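PDB 4CEK: regulator of nonsense transcripts 2 from Homo sapiens, which takes part in nonsense-mediated mRNA decay and probably serves as a protein-binding scaffold built on three MIF4G domains, the second of which is described here. Local coordinates for residues Lys136-Phe141 and Ala177-Cys182; Ser192-Asp197 and Asn214-Phe219; Phe229-Thr234 and Phe265-Ser270; Met252-Leu257 and Glu279-Lys284. All coordinates share one frame; numbering follows the deposited sequence.

Contact 1 of 4, residues Lys136-Phe141 and Ala177-Cys182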
loop_
_atom_site.group_PDB
_atom_site.type_symbol
_atom_site.label_atom_id
_atom_site.label_comp_id
_atom_site.label_asym_id
_atom_site.label_seq_id
_atom_site.Cartn_x
_atom_site.Cartn_y
_atom_site.Cartn_z
ATOM N N LYS A 136 18.873 -3.944 -0.954
ATOM C CA LYS A 136 19.674 -5.167 -0.751
ATOM C C LYS A 136 18.798 -6.408 -0.685
ATOM O O LYS A 136 19.113 -7.446 -1.284
ATOM C CB LYS A 136 20.531 -5.081 0.522
ATOM C CG LYS A 136 21.870 -4.390 0.309
ATOM C CD LYS A 136 22.571 -4.042 1.628
ATOM C CE LYS A 136 23.860 -3.246 1.403
ATOM N NZ LYS A 136 23.961 -2.045 2.285
ATOM N N ALA A 137 17.705 -6.293 0.057
ATOM C CA ALA A 137 16.747 -7.387 0.209
ATOM C C ALA A 137 16.208 -7.842 -1.153
ATOM O O ALA A 137 16.046 -9.048 -1.405
ATOM C CB ALA A 137 15.610 -6.962 1.136
ATOM N N ALA A 138 15.939 -6.871 -2.019
ATOM C CA ALA A 138 15.517 -7.140 -3.375
ATOM C C ALA A 138 16.592 -7.888 -4.181
ATOM O O ALA A 138 16.270 -8.805 -4.937
ATOM C CB ALA A 138 15.143 -5.845 -4.080
ATOM N N MET A 139 17.856 -7.494 -4.056
ATOM C CA MET A 139 18.928 -8.172 -4.806
ATOM C C MET A 139 19.084 -9.593 -4.288
ATOM O O MET A 139 19.152 -10.547 -5.065
ATOM C CB MET A 139 20.235 -7.387 -4.735
ATOM C CG MET A 139 20.252 -6.163 -5.648
ATOM S SD MET A 139 21.675 -5.027 -5.538
ATOM C CE MET A 139 21.509 -4.346 -3.894
ATOM N N ASP A 140 19.070 -9.735 -2.970
ATOM C CA ASP A 140 19.185 -11.039 -2.326
ATOM C C ASP A 140 18.076 -11.995 -2.778
ATOM O O ASP A 140 18.330 -13.153 -3.109
ATOM C CB ASP A 140 19.179 -10.855 -0.793
ATOM C CG ASP A 140 19.404 -12.140 -0.033
ATOM O OD1 ASP A 140 19.876 -13.124 -0.647
ATOM O OD2 ASP A 140 19.125 -12.174 1.198
ATOM N N PHE A 141 16.839 -11.514 -2.784
ATOM C CA PHE A 141 15.700 -12.353 -3.163
ATOM C C PHE A 141 15.778 -12.728 -4.644
ATOM O O PHE A 141 15.574 -13.871 -5.031
ATOM C CB PHE A 141 14.380 -11.620 -2.887
ATOM C CG PHE A 141 13.191 -12.470 -3.103
ATOM C CD1 PHE A 141 12.639 -12.571 -4.352
ATOM C CD2 PHE A 141 12.683 -13.248 -2.078
ATOM C CE1 PHE A 141 11.555 -13.415 -4.588
ATOM C CE2 PHE A 141 11.606 -14.097 -2.304
ATOM C CZ PHE A 141 11.034 -14.167 -3.570
ATOM N N ALA A 177 7.946 -2.629 -6.114
ATOM C CA ALA A 177 8.124 -1.910 -7.372
ATOM C C ALA A 177 9.495 -2.196 -7.984
ATOM O O ALA A 177 9.692 -2.079 -9.200
ATOM C CB ALA A 177 7.946 -0.424 -7.154
ATOM N N THR A 178 10.451 -2.525 -7.136
ATOM C CA THR A 178 11.809 -2.821 -7.594
ATOM C C THR A 178 11.879 -4.230 -8.240
ATOM O O THR A 178 12.584 -4.442 -9.208
ATOM C CB THR A 178 12.814 -2.709 -6.432
ATOM O OG1 THR A 178 12.810 -1.364 -5.921
ATOM C CG2 THR A 178 14.196 -3.052 -6.907
ATOM N N LEU A 179 11.120 -5.168 -7.690
ATOM C CA LEU A 179 10.991 -6.493 -8.238
ATOM C C LEU A 179 10.149 -6.562 -9.518
ATOM O O LEU A 179 10.356 -7.437 -10.352
ATOM C CB LEU A 179 10.404 -7.426 -7.168
ATOM C CG LEU A 179 11.343 -7.649 -5.975
ATOM C CD1 LEU A 179 10.708 -8.553 -4.921
ATOM C CD2 LEU A 179 12.649 -8.240 -6.478
ATOM N N HIS A 180 9.221 -5.637 -9.690
ATOM C CA HIS A 180 8.170 -5.772 -10.710
ATOM C C HIS A 180 8.653 -5.966 -12.128
ATOM O O HIS A 180 8.069 -6.754 -12.881
ATOM C CB HIS A 180 7.241 -4.561 -10.637
ATOM C CG HIS A 180 6.198 -4.516 -11.716
ATOM N ND1 HIS A 180 5.141 -5.350 -11.738
ATOM C CD2 HIS A 180 6.076 -3.694 -12.829
ATOM C CE1 HIS A 180 4.370 -5.065 -12.797
ATOM N NE2 HIS A 180 4.945 -4.052 -13.469
ATOM N N PRO A 181 9.713 -5.246 -12.530
ATOM C CA PRO A 181 10.171 -5.389 -13.911
ATOM C C PRO A 181 10.735 -6.776 -14.284
ATOM O O PRO A 181 10.888 -7.050 -15.472
ATOM C CB PRO A 181 11.261 -4.305 -14.023
ATOM C CG PRO A 181 10.851 -3.279 -13.005
ATOM C CD PRO A 181 10.424 -4.144 -11.851
ATOM N N CYS A 182 11.023 -7.638 -13.312
ATOM C CA CYS A 182 11.489 -8.970 -13.619
ATOM C C CYS A 182 10.803 -10.109 -12.850
ATOM O O CYS A 182 11.241 -11.241 -12.913
ATOM C CB CYS A 182 12.985 -9.014 -13.396
ATOM S SG CYS A 182 13.395 -8.998 -11.665
#
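The flat group that takes part is the ring of F141, and it is met by the CD1 methyl of L179, which comes in obliquely and leaves 4.5 Å between F141 CD1 and L179 CD1. The same ring and the same leucine also touch L154 of helix 148-159, so a third helix shares this small apolar cluster. Such three-way meetings illustrate how a MIF4G domain, an all-helical fold of HEAT-like helix packing, is assembled: helix 131-144 lies against the C-terminal part of helix 169-179, and the small side chain of A138 lets the backbones draw near. The two chains are closest at A138 and L179, whose CA atoms stand 6.7 Å apart. A138 offers no more than a methyl there, and the branched end of L179 rests on that helix surface. Its CD2 is 4.2 Å from A138 CB, an apolar contact, and 4.0 Å from A138 O, a van der Waals approach to the backbone. The leucine thus splits its two branches, CD2 serving the backbone and methyl of A138 and CD1 the aromatic ring one turn on. All the residues that meet are buried, and no hydrogen bond joins the segments. Loop residue L24 covers L179 further, and L21 touches T178. The threonine divides its two ends according to polarity: with chi1 at -61°, OG1 sits beside its own backbone N and bonds to R174 O one turn back in the helix, while the methyl CG2 faces the neighbouring helix, 4.1 Å from A138 CB.

Contact 2 of 4, residues Ser192-Asp197 and Asn214-Phe219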
loop_
_atom_site.group_PDB
_atom_site.type_symbol
_atom_site.label_atom_id
_atom_site.label_comp_id
_atom_site.label_asym_id
_atom_site.label_seq_id
_atom_site.Cartn_x
_atom_site.Cartn_y
_atom_site.Cartn_z
ATOM N N SER A 192 -4.002 -7.309 -5.837
ATOM C CA SER A 192 -5.251 -8.015 -5.839
ATOM C C SER A 192 -5.743 -8.274 -4.447
ATOM O O SER A 192 -6.930 -8.109 -4.148
ATOM C CB SER A 192 -5.102 -9.339 -6.563
ATOM O OG SER A 192 -6.307 -10.070 -6.402
ATOM N N MET A 193 -4.836 -8.683 -3.585
ATOM C CA MET A 193 -5.167 -8.883 -2.161
ATOM C C MET A 193 -5.606 -7.561 -1.481
ATOM O O MET A 193 -6.546 -7.538 -0.685
ATOM C CB MET A 193 -3.952 -9.472 -1.430
ATOM C CG MET A 193 -3.618 -10.914 -1.819
ATOM S SD MET A 193 -2.309 -11.602 -0.777
ATOM C CE MET A 193 -0.881 -10.845 -1.537
ATOM N N LEU A 194 -4.915 -6.465 -1.808
ATOM C CA LEU A 194 -5.136 -5.188 -1.164
ATOM C C LEU A 194 -6.468 -4.644 -1.640
ATOM O O LEU A 194 -7.262 -4.194 -0.827
ATOM C CB LEU A 194 -3.985 -4.223 -1.459
ATOM C CG LEU A 194 -2.710 -4.404 -0.626
ATOM C CD1 LEU A 194 -1.590 -3.466 -1.094
ATOM C CD2 LEU A 194 -2.998 -4.146 0.840
ATOM N N ARG A 195 -6.757 -4.749 -2.937
ATOM C CA ARG A 195 -8.085 -4.416 -3.471
ATOM C C ARG A 195 -9.245 -5.144 -2.801
ATOM O O ARG A 195 -10.274 -4.527 -2.514
ATOM C CB ARG A 195 -8.195 -4.729 -4.972
ATOM C CG ARG A 195 -7.632 -3.659 -5.882
ATOM C CD ARG A 195 -8.206 -3.758 -7.297
ATOM N NE ARG A 195 -8.082 -5.126 -7.807
ATOM C CZ ARG A 195 -6.999 -5.641 -8.378
ATOM N NH1 ARG A 195 -5.893 -4.903 -8.571
ATOM N NH2 ARG A 195 -7.041 -6.908 -8.768
ATOM N N GLY A 196 -9.122 -6.461 -2.642
ATOM C CA GLY A 196 -10.176 -7.270 -2.017
ATOM C C GLY A 196 -10.408 -6.891 -0.565
ATOM O O GLY A 196 -11.539 -6.781 -0.115
ATOM N N ASP A 197 -9.341 -6.609 0.159
ATOM C CA ASP A 197 -9.466 -6.201 1.570
ATOM C C ASP A 197 -10.090 -4.798 1.664
ATOM O O ASP A 197 -10.955 -4.544 2.526
ATOM C CB ASP A 197 -8.106 -6.253 2.215
ATOM C CG ASP A 197 -8.167 -6.462 3.687
ATOM O OD1 ASP A 197 -9.207 -6.863 4.207
ATOM O OD2 ASP A 197 -7.161 -6.176 4.334
ATOM N N ASN A 214 -6.980 1.632 8.014
ATOM C CA ASN A 214 -5.975 2.642 7.670
ATOM C C ASN A 214 -4.640 2.027 7.197
ATOM O O ASN A 214 -4.016 2.575 6.308
ATOM C CB ASN A 214 -5.768 3.625 8.850
ATOM C CG ASN A 214 -6.934 4.634 9.022
ATOM O OD1 ASN A 214 -7.729 4.897 8.095
ATOM N ND2 ASN A 214 -7.025 5.215 10.227
ATOM N N LYS A 215 -4.235 0.874 7.749
ATOM C CA LYS A 215 -3.106 0.124 7.227
ATOM C C LYS A 215 -3.359 -0.251 5.760
ATOM O O LYS A 215 -2.498 -0.021 4.909
ATOM C CB LYS A 215 -2.865 -1.175 8.017
ATOM C CG LYS A 215 -1.625 -1.976 7.564
ATOM C CD LYS A 215 -1.756 -3.508 7.664
ATOM C CE LYS A 215 -2.707 -4.103 6.624
ATOM N NZ LYS A 215 -2.111 -4.720 5.386
ATOM N N THR A 216 -4.522 -0.837 5.463
ATOM C CA THR A 216 -4.821 -1.238 4.091
ATOM C C THR A 216 -4.740 -0.033 3.172
ATOM O O THR A 216 -4.103 -0.095 2.133
ATOM C CB THR A 216 -6.215 -1.870 3.949
ATOM O OG1 THR A 216 -6.269 -3.105 4.661
ATOM C CG2 THR A 216 -6.534 -2.135 2.510
ATOM N N VAL A 217 -5.391 1.063 3.563
ATOM C CA VAL A 217 -5.476 2.249 2.721
ATOM C C VAL A 217 -4.124 2.916 2.596
ATOM O O VAL A 217 -3.791 3.378 1.513
ATOM C CB VAL A 217 -6.559 3.246 3.226
ATOM C CG1 VAL A 217 -6.223 4.664 2.816
ATOM C CG2 VAL A 217 -7.928 2.865 2.693
ATOM N N ARG A 218 -3.317 2.934 3.655
ATOM C CA ARG A 218 -1.940 3.471 3.535
ATOM C C ARG A 218 -1.058 2.668 2.566
ATOM O O ARG A 218 -0.301 3.258 1.784
ATOM C CB ARG A 218 -1.229 3.544 4.893
ATOM C CG ARG A 218 -1.762 4.638 5.815
ATOM C CD ARG A 218 -0.878 4.813 7.033
ATOM N NE ARG A 218 -1.665 5.113 8.230
ATOM C CZ ARG A 218 -1.899 6.336 8.718
ATOM N NH1 ARG A 218 -1.408 7.423 8.114
ATOM N NH2 ARG A 218 -2.642 6.472 9.816
ATOM N N PHE A 219 -1.183 1.340 2.606
ATOM C CA PHE A 219 -0.410 0.448 1.722
ATOM C C PHE A 219 -0.794 0.724 0.278
ATOM O O PHE A 219 0.061 0.968 -0.524
ATOM C CB PHE A 219 -0.638 -1.031 2.097
ATOM C CG PHE A 219 0.556 -1.947 1.852
ATOM C CD1 PHE A 219 1.619 -1.583 0.994
ATOM C CD2 PHE A 219 0.629 -3.197 2.506
ATOM C CE1 PHE A 219 2.698 -2.427 0.785
ATOM C CE2 PHE A 219 1.710 -4.056 2.272
ATOM C CZ PHE A 219 2.746 -3.669 1.416
HETATM O O HOH W 1 -4.715 -5.172 4.427
#
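A first torsion of -80° sets L194 CG beside its own backbone N, and the extended chi2 that follows carries both methyls toward F219, whose ring is swung out by a chi1 lying off the usual staggered values. The two side chains cross at about a right angle. L194 CD1 is 3.9 Å from F219 CG and lies over one face of the ring, displaced toward the rim. Its line to the ring centroid is 23° off the normal, a CH-pi contact. CD2 of the same leucine settles against F219 CB and CD2. Nearby, the T216 methyl CG2 is 4.0 Å from L194 O, so threonine and leucine mesh where the backbones come closest. This is helix-on-helix packing inside the MIF4G domain, between helices 185-203 and 210-225: the axes of the two short segments approach to 9.9 Å and their directions differ by 137°, far from strictly antiparallel. On the polar flank, D197 OD2 and T216 OG1 are 3.2 Å apart, and one water ties three side chains together. It donates to D197 OD2 at 2.6 Å, accepts from K215 NZ at 2.8 Å, and bonds T216 OG1 at 2.6 Å. T216 OG1 is further bonded to H201 NE2, while the K215 ammonium lies against F159 in a cation-pi contact. D88 brings a second carboxylate close to D197 OD2, which may raise the proton affinity of the pair, although the lysine charge, with its NZ 5.4 Å from D197 OD2, probably offsets part of this.

Contact 3 of 4, residues Phe229-Thr234 and Phe265-Ser270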
loop_
_atom_site.group_PDB
_atom_site.type_symbol
_atom_site.label_atom_id
_atom_site.label_comp_id
_atom_site.label_asym_id
_atom_site.label_seq_id
_atom_site.Cartn_x
_atom_site.Cartn_y
_atom_site.Cartn_z
ATOM N N PHE A 229 -0.264 0.612 -8.183
ATOM C CA PHE A 229 -1.668 0.922 -8.493
ATOM C C PHE A 229 -1.618 2.089 -9.434
ATOM O O PHE A 229 -0.740 2.930 -9.297
ATOM C CB PHE A 229 -2.449 1.329 -7.269
ATOM C CG PHE A 229 -2.889 0.180 -6.441
ATOM C CD1 PHE A 229 -4.094 -0.452 -6.690
ATOM C CD2 PHE A 229 -2.098 -0.296 -5.415
ATOM C CE1 PHE A 229 -4.505 -1.522 -5.914
ATOM C CE2 PHE A 229 -2.502 -1.379 -4.645
ATOM C CZ PHE A 229 -3.710 -1.978 -4.889
ATOM N N THR A 230 -2.499 2.110 -10.430
ATOM C CA THR A 230 -2.550 3.209 -11.373
ATOM C C THR A 230 -3.386 4.278 -10.697
ATOM O O THR A 230 -4.101 3.984 -9.712
ATOM C CB THR A 230 -3.255 2.820 -12.704
ATOM O OG1 THR A 230 -4.552 2.345 -12.389
ATOM C CG2 THR A 230 -2.471 1.748 -13.536
ATOM N N LYS A 231 -3.322 5.497 -11.244
ATOM C CA LYS A 231 -4.080 6.658 -10.734
ATOM C C LYS A 231 -5.546 6.363 -10.786
ATOM O O LYS A 231 -6.298 6.645 -9.836
ATOM C CB LYS A 231 -3.762 7.900 -11.556
ATOM C CG LYS A 231 -2.347 8.392 -11.281
ATOM C CD LYS A 231 -1.789 9.332 -12.348
ATOM C CE LYS A 231 -0.358 9.702 -11.998
ATOM N NZ LYS A 231 0.592 8.665 -12.519
ATOM N N ASN A 232 -5.950 5.751 -11.890
ATOM C CA ASN A 232 -7.347 5.363 -12.105
ATOM C C ASN A 232 -7.819 4.356 -11.068
ATOM O O ASN A 232 -8.922 4.484 -10.579
ATOM C CB ASN A 232 -7.508 4.818 -13.524
ATOM C CG ASN A 232 -8.959 4.676 -13.938
ATOM O OD1 ASN A 232 -9.673 5.656 -13.994
ATOM N ND2 ASN A 232 -9.385 3.453 -14.275
ATOM N N ASP A 233 -6.992 3.372 -10.706
ATOM C CA ASP A 233 -7.312 2.420 -9.604
ATOM C C ASP A 233 -7.635 3.100 -8.293
ATOM O O ASP A 233 -8.624 2.795 -7.607
ATOM C CB ASP A 233 -6.091 1.559 -9.243
ATOM C CG ASP A 233 -5.972 0.291 -10.044
ATOM O OD1 ASP A 233 -7.010 -0.380 -10.253
ATOM O OD2 ASP A 233 -4.817 -0.048 -10.414
ATOM N N THR A 234 -6.721 3.969 -7.879
ATOM C CA THR A 234 -6.831 4.604 -6.593
ATOM C C THR A 234 -7.910 5.709 -6.585
ATOM O O THR A 234 -8.556 5.920 -5.572
ATOM C CB THR A 234 -5.467 5.151 -6.200
ATOM O OG1 THR A 234 -4.529 4.059 -6.268
ATOM C CG2 THR A 234 -5.519 5.792 -4.779
ATOM N N PHE A 265 -2.907 14.833 -7.077
ATOM C CA PHE A 265 -3.318 16.210 -7.400
ATOM C C PHE A 265 -2.257 16.856 -8.300
ATOM O O PHE A 265 -2.576 17.503 -9.256
ATOM C CB PHE A 265 -3.572 17.030 -6.115
ATOM C CG PHE A 265 -4.105 18.408 -6.365
ATOM C CD1 PHE A 265 -5.449 18.617 -6.527
ATOM C CD2 PHE A 265 -3.255 19.489 -6.437
ATOM C CE1 PHE A 265 -5.958 19.895 -6.770
ATOM C CE2 PHE A 265 -3.753 20.781 -6.670
ATOM C CZ PHE A 265 -5.111 20.977 -6.846
ATOM N N ARG A 266 -0.992 16.627 -8.017
ATOM C CA ARG A 266 0.073 17.259 -8.783
ATOM C C ARG A 266 0.331 16.638 -10.174
ATOM O O ARG A 266 0.730 17.328 -11.108
ATOM C CB ARG A 266 1.344 17.298 -7.935
ATOM C CG ARG A 266 1.177 18.236 -6.757
ATOM C CD ARG A 266 2.323 18.164 -5.783
ATOM N NE ARG A 266 2.052 19.029 -4.634
ATOM C CZ ARG A 266 2.817 19.132 -3.541
ATOM N NH1 ARG A 266 3.930 18.409 -3.407
ATOM N NH2 ARG A 266 2.445 19.954 -2.565
ATOM N N SER A 267 0.083 15.344 -10.311
ATOM C CA SER A 267 0.276 14.651 -11.575
ATOM C C SER A 267 -0.734 15.144 -12.612
ATOM O O SER A 267 -1.934 15.189 -12.343
ATOM C CB SER A 267 0.147 13.136 -11.346
ATOM O OG SER A 267 1.123 12.693 -10.410
ATOM N N PRO A 268 -0.263 15.532 -13.802
ATOM C CA PRO A 268 -1.178 16.121 -14.796
ATOM C C PRO A 268 -2.307 15.193 -15.249
ATOM O O PRO A 268 -3.422 15.641 -15.496
ATOM C CB PRO A 268 -0.267 16.448 -15.979
ATOM C CG PRO A 268 1.054 15.832 -15.687
ATOM C CD PRO A 268 1.141 15.621 -14.216
ATOM N N GLU A 269 -2.005 13.902 -15.328
ATOM C CA GLU A 269 -2.965 12.894 -15.761
ATOM C C GLU A 269 -4.168 12.839 -14.846
ATOM O O GLU A 269 -5.305 12.642 -15.308
ATOM C CB GLU A 269 -2.302 11.516 -15.779
ATOM C CG GLU A 269 -1.105 11.411 -16.720
ATOM C CD GLU A 269 0.242 11.671 -16.050
ATOM O OE1 GLU A 269 0.380 12.639 -15.256
ATOM O OE2 GLU A 269 1.183 10.909 -16.348
ATOM N N SER A 270 -3.905 13.000 -13.546
ATOM C CA SER A 270 -4.917 12.808 -12.495
ATOM C C SER A 270 -5.413 14.085 -11.848
ATOM O O SER A 270 -6.394 14.029 -11.101
ATOM C CB SER A 270 -4.354 11.895 -11.398
ATOM O OG SER A 270 -3.000 12.190 -11.177
#
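Two helix starts face each other across K231 and S270, whose CA atoms are 6.5 Å apart: helix 231-243 begins just after the N-cap T230, and the chain leaves helix 247-266 at S267 before entering the weakly bonded first turn of 268-270. T230 and D233 form a capping box. D233 N donates to T230 OG1 at 3.1 Å, and T230 N returns a nearly straight bond (167°) to the anti lone pair of D233 OD2. That reciprocal pair fixes the first turn from which K231 reaches out. The lysine works here mainly through its methylenes. Its chain runs extended as far as CE, passing alongside S270 so that CD lies 3.3 Å from S270 OG, and continues until CE is 3.5 Å from S267 CB. A bend at chi4 (86°) then turns the ammonium off the line of the chain. E269 closes the outer side with CB 4.1 Å from K231 CD, while its OE2 stays 4.5 Å from K231 NZ, beyond a salt bridge. Both serine hydroxyls bond backward, S267 OG to F263 O and S270 OG to L264 O, tying the turn to the end of helix 247-266. That helix also packs F263 and L264 on K231. N232 OD1 bonds R273 NH1, a second tie to helix 268-287, while on the side away from S270 F229 is lodged against helices 185-203 and 210-225.

Contact 4 of 4, residues Met252-Leu257 and Glu279-Lys284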
loop_
_atom_site.group_PDB
_atom_site.type_symbol
_atom_site.label_atom_id
_atom_site.label_comp_id
_atom_site.label_asym_id
_atom_site.label_seq_id
_atom_site.Cartn_x
_atom_site.Cartn_y
_atom_site.Cartn_z
ATOM N N MET A 252 -10.963 6.634 6.180
ATOM C CA MET A 252 -10.212 5.888 5.145
ATOM C C MET A 252 -9.848 6.828 4.016
ATOM O O MET A 252 -8.714 6.844 3.561
ATOM C CB MET A 252 -11.030 4.702 4.612
ATOM C CG MET A 252 -11.335 3.615 5.657
ATOM S SD MET A 252 -12.444 2.332 4.998
ATOM C CE MET A 252 -11.417 1.743 3.658
ATOM N N ALA A 253 -10.812 7.628 3.586
ATOM C CA ALA A 253 -10.590 8.638 2.541
ATOM C C ALA A 253 -9.467 9.622 2.861
ATOM O O ALA A 253 -8.675 9.971 1.967
ATOM C CB ALA A 253 -11.856 9.441 2.299
ATOM N N CYS A 254 -9.458 10.109 4.101
ATOM C CA CYS A 254 -8.547 11.157 4.548
ATOM C C CYS A 254 -7.177 10.574 4.734
ATOM O O CYS A 254 -6.175 11.211 4.360
ATOM C CB CYS A 254 -9.048 11.865 5.861
ATOM S SG CYS A 254 -10.573 12.876 5.610
ATOM N N THR A 255 -7.110 9.364 5.296
ATOM C CA THR A 255 -5.846 8.579 5.281
ATOM C C THR A 255 -5.309 8.368 3.854
ATOM O O THR A 255 -4.122 8.621 3.580
ATOM C CB THR A 255 -6.011 7.231 5.929
ATOM O OG1 THR A 255 -6.668 7.399 7.192
ATOM C CG2 THR A 255 -4.632 6.570 6.116
ATOM N N LEU A 256 -6.183 7.963 2.933
ATOM C CA LEU A 256 -5.738 7.752 1.558
ATOM C C LEU A 256 -5.137 9.026 1.023
ATOM O O LEU A 256 -4.037 9.001 0.447
ATOM C CB LEU A 256 -6.893 7.284 0.637
ATOM C CG LEU A 256 -6.582 6.942 -0.833
ATOM C CD1 LEU A 256 -5.484 5.876 -0.878
ATOM C CD2 LEU A 256 -7.828 6.429 -1.522
ATOM N N LEU A 257 -5.840 10.147 1.200
ATOM C CA LEU A 257 -5.355 11.437 0.631
ATOM C C LEU A 257 -4.071 11.981 1.303
ATOM O O LEU A 257 -3.229 12.576 0.650
ATOM C CB LEU A 257 -6.469 12.493 0.635
ATOM C CG LEU A 257 -7.687 12.221 -0.250
ATOM C CD1 LEU A 257 -8.932 13.051 0.165
ATOM C CD2 LEU A 257 -7.255 12.498 -1.668
ATOM N N GLU A 279 -13.191 18.790 -4.267
ATOM C CA GLU A 279 -14.293 19.761 -4.172
ATOM C C GLU A 279 -15.602 19.089 -3.833
ATOM O O GLU A 279 -16.397 19.673 -3.112
ATOM C CB GLU A 279 -14.464 20.597 -5.453
ATOM C CG GLU A 279 -13.264 21.446 -5.842
ATOM C CD GLU A 279 -12.902 22.563 -4.843
ATOM O OE1 GLU A 279 -13.813 23.217 -4.278
ATOM O OE2 GLU A 279 -11.680 22.797 -4.638
ATOM N N GLN A 280 -15.842 17.863 -4.293
ATOM C CA GLN A 280 -17.063 17.163 -3.841
ATOM C C GLN A 280 -17.047 16.813 -2.360
ATOM O O GLN A 280 -18.105 16.749 -1.724
ATOM C CB GLN A 280 -17.301 15.867 -4.598
ATOM C CG GLN A 280 -17.674 16.035 -6.059
ATOM C CD GLN A 280 -17.770 14.687 -6.770
ATOM O OE1 GLN A 280 -17.968 13.643 -6.125
ATOM N NE2 GLN A 280 -17.619 14.701 -8.094
ATOM N N MET A 281 -15.866 16.526 -1.810
ATOM C CA MET A 281 -15.757 16.258 -0.357
ATOM C C MET A 281 -16.042 17.508 0.447
ATOM O O MET A 281 -16.733 17.428 1.430
ATOM C CB MET A 281 -14.390 15.789 0.035
ATOM C CG MET A 281 -14.007 14.454 -0.514
ATOM S SD MET A 281 -12.293 14.031 -0.076
ATOM C CE MET A 281 -12.282 14.073 1.717
ATOM N N MET A 282 -15.488 18.644 0.021
ATOM C CA MET A 282 -15.724 19.930 0.669
ATOM C C MET A 282 -17.187 20.347 0.555
ATOM O O MET A 282 -17.815 20.685 1.563
ATOM C CB MET A 282 -14.816 21.000 0.095
ATOM C CG MET A 282 -13.389 20.843 0.589
ATOM S SD MET A 282 -13.088 21.141 2.355
ATOM C CE MET A 282 -12.610 22.868 2.221
ATOM N N ARG A 283 -17.750 20.255 -0.646
ATOM C CA ARG A 283 -19.193 20.477 -0.802
ATOM C C ARG A 283 -20.024 19.597 0.142
ATOM O O ARG A 283 -21.008 20.066 0.705
ATOM C CB ARG A 283 -19.632 20.307 -2.263
ATOM C CG ARG A 283 -19.162 21.444 -3.168
ATOM C CD ARG A 283 -19.666 21.277 -4.602
ATOM N NE ARG A 283 -19.781 22.552 -5.325
ATOM C CZ ARG A 283 -18.783 23.176 -5.964
ATOM N NH1 ARG A 283 -17.547 22.675 -5.975
ATOM N NH2 ARG A 283 -19.021 24.327 -6.600
ATOM N N LYS A 284 -19.607 18.350 0.348
ATOM C CA LYS A 284 -20.357 17.390 1.179
ATOM C C LYS A 284 -20.262 17.615 2.674
ATOM O O LYS A 284 -21.163 17.228 3.371
ATOM C CB LYS A 284 -19.856 15.959 0.937
ATOM C CG LYS A 284 -20.417 15.229 -0.275
ATOM C CD LYS A 284 -20.019 13.749 -0.237
ATOM C CE LYS A 284 -20.246 13.057 -1.570
ATOM N NZ LYS A 284 -21.696 12.908 -1.894
#
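Read from E279 to K284, the second segment meets the first through a single side chain, that of M281, which touches L257 and C254. Before it, E279 looks the other way, its OE2 hydrogen-bonded to Y302 OH of helix 292-305. M281 then points at helix 247-266: CG lies anti to its own carbonyl carbon, chi2 is extended, and the bend at chi3 (58°) turns the terminal methyl along the partner helix, from L257 toward C254. L257 comes to meet it tip to tip, so that L257 CD1 is 3.5 Å from M281 SD and 3.8 Å from M281 CE. The methyl also reaches C254, with M281 CE 4.4 Å from C254 SG. This is sulfur-rich apolar packing, without any hydrogen bond between the segments. A long flexible thioether bridges helices 247-266 and 268-287, consecutive in the all-helical MIF4G domain, at a level where their backbones stand well apart. C254 and L257 are three residues apart and lie on one flank of their helix, so a single methionine end can serve both. Other helices share the cluster: V298 and L242 touch M281, M297 covers C254, and F245 from the turn before helix 247-266 adds an aromatic side. Next in order, M282 turns to Y302 and Y303 of helix 292-305. At the end of the segment, K284 lays its side chain on the same F245 that M281 touches.

From the N terminus, contact 1 closes a 35-residue excursion through helix 148-159, bringing helices 131-144 and 169-179 together. Contact 2 follows in series, joining the successive helices 185-203 and 210-225 near the centre of the chain. Contacts 3 and 4 cross: contact 3 closes a 30-residue span, setting the start of helix 231-243 against the junction of helices 247-266 and 268-287, and contact 4 joins those two consecutive helices across 21 residues. Contact 2 touches both: F229 packs on L194 and R195, V217 and R218 lie against 252-257, and N214 probably bonds T255. T234 on L256 links contacts 3 and 4. Contact 1 stands apart from all three.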